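Siderophore-interacting protein (Aeromonas hydrophila, PDB 6K2L) binds FAD and, as a member of the siderophore-interacting flavoprotein family, probably reduces ferric siderophores so that their iron is released inside the cell. Local coordinates at residues V7-L12 / S32-D37. The protein carries 1 engineered substitution. Sequence-based numbering, arbitrary orientation.
Sequences VNRPRL and SPELAD
The guanidinium groups of Arg9 and Arg11 lie face to face, the CZ of each 3.7 Å above the plane of the other and offset toward the rim. They share the carboxylate of Asp37, one on each oxygen, while Glu34 gives its carboxylate to Arg9 and its backbone O to Arg11; the carboxylates probably offset the repulsion between the stacked cations. Arg11 is gripped along its edge: NE gives a nearly straight hydrogen bond (168°) to the backbone Glu34 O, NH2 forms a salt bridge to Asp37 OD1 at 2.8 Å, reaching it from well above the carboxylate plane, and NH1 donates to Val7 O at 3.2 Å, fixing the third side. Arg9 spans both acids. Its NE forms a salt bridge to Glu34 OE2 at 3.1 Å on the anti lone pair, the two flat groups nearly coplanar, whereas NH1 donates to Asp37 OD2 at 3.1 Å in a second salt bridge and also bonds to Pro6 O. This four-residue salt-bridge network ties the loop leading into strand 11-20, and its first residues, to the loop after strand 25-31, which holds the 3-10 segment 33-35; both strands belong to the antiparallel barrel of the FAD-binding domain. Ser32 OG adds a weak bond to Leu12 O. A bend at chi2 (149°) turns the Arg11 chain across Glu34. Farther out, Arg11 pairs through its backbone with Ile123 of strand 120-123.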
# COMPACT_ATOMS: atom_id res chain seq x y z
N VAL A 7 15.32 2.74 13.90
CA VAL A 7 14.12 2.88 13.09
C VAL A 7 13.15 1.71 13.27
O VAL A 7 12.00 1.80 12.82
CB VAL A 7 14.56 3.04 11.61
CG1 VAL A 7 14.77 1.67 10.95
CG2 VAL A 7 13.57 3.90 10.83
N ASN A 8 13.59 0.62 13.90
CA ASN A 8 12.71 -0.51 14.18
C ASN A 8 12.49 -0.70 15.68
O ASN A 8 11.99 -1.75 16.10
CB ASN A 8 13.28 -1.79 13.55
CG ASN A 8 12.82 -1.97 12.11
OD1 ASN A 8 13.35 -1.32 11.21
ND2 ASN A 8 11.83 -2.85 11.89
N ARG A 9 12.85 0.30 16.49
CA ARG A 9 12.58 0.25 17.93
C ARG A 9 11.09 0.01 18.20
O ARG A 9 10.21 0.38 17.40
CB ARG A 9 13.02 1.56 18.59
CG ARG A 9 12.09 2.73 18.28
CD ARG A 9 12.70 4.08 18.55
NE ARG A 9 11.79 5.18 18.21
CZ ARG A 9 11.71 5.75 17.01
NH1 ARG A 9 12.47 5.32 16.01
NH2 ARG A 9 10.85 6.74 16.79
N PRO A 10 10.77 -0.62 19.32
CA PRO A 10 9.36 -0.70 19.73
C PRO A 10 8.85 0.70 20.03
O PRO A 10 9.56 1.53 20.60
CB PRO A 10 9.38 -1.59 20.98
CG PRO A 10 10.79 -1.57 21.46
CD PRO A 10 11.67 -1.31 20.27
N ARG A 11 7.61 0.96 19.62
CA ARG A 11 6.97 2.25 19.87
C ARG A 11 5.69 2.07 20.67
O ARG A 11 4.94 1.10 20.45
CB ARG A 11 6.66 2.98 18.57
CG ARG A 11 7.86 3.30 17.75
CD ARG A 11 7.45 3.27 16.34
NE ARG A 11 8.29 4.09 15.46
CZ ARG A 11 9.29 3.59 14.75
NH1 ARG A 11 9.58 2.29 14.84
NH2 ARG A 11 9.99 4.39 13.94
N LEU A 12 5.45 2.99 21.58
CA LEU A 12 4.22 3.01 22.36
C LEU A 12 3.26 3.96 21.67
O LEU A 12 3.57 5.15 21.53
CB LEU A 12 4.47 3.44 23.80
CG LEU A 12 3.35 3.08 24.78
CD1 LEU A 12 3.27 1.55 25.00
CD2 LEU A 12 3.54 3.82 26.12
N SER A 32 1.00 8.14 17.12
CA SER A 32 2.16 8.60 17.87
C SER A 32 3.05 9.42 16.95
O SER A 32 3.16 9.12 15.75
CB SER A 32 2.98 7.45 18.44
OG SER A 32 3.80 7.88 19.52
N PRO A 33 3.68 10.48 17.46
CA PRO A 33 4.74 11.15 16.69
C PRO A 33 5.92 10.25 16.38
O PRO A 33 6.66 10.52 15.43
CB PRO A 33 5.13 12.33 17.59
CG PRO A 33 3.87 12.60 18.39
CD PRO A 33 3.33 11.23 18.68
N GLU A 34 6.09 9.17 17.13
CA GLU A 34 7.08 8.14 16.81
C GLU A 34 6.76 7.35 15.54
O GLU A 34 7.55 6.49 15.15
CB GLU A 34 7.17 7.17 17.99
CG GLU A 34 8.29 7.46 18.95
CD GLU A 34 8.33 6.43 20.06
OE1 GLU A 34 7.35 6.36 20.84
OE2 GLU A 34 9.33 5.66 20.11
N LEU A 35 5.60 7.59 14.90
CA LEU A 35 5.28 6.90 13.65
C LEU A 35 5.89 7.57 12.43
O LEU A 35 5.83 7.00 11.33
CB LEU A 35 3.77 6.79 13.48
CG LEU A 35 3.12 5.80 14.46
CD1 LEU A 35 1.63 5.67 14.19
CD2 LEU A 35 3.84 4.46 14.38
N ALA A 36 6.51 8.75 12.60
CA ALA A 36 7.00 9.53 11.46
C ALA A 36 8.10 8.81 10.69
O ALA A 36 8.17 8.89 9.46
CB ALA A 36 7.48 10.89 11.96
N ASP A 37 8.99 8.09 11.38
CA ASP A 37 10.03 7.33 10.70
C ASP A 37 9.71 5.84 10.61
O ASP A 37 10.60 5.04 10.28
CB ASP A 37 11.37 7.54 11.40
CG ASP A 37 11.28 7.27 12.87
OD1 ASP A 37 10.14 7.07 13.33
OD2 ASP A 37 12.32 7.27 13.56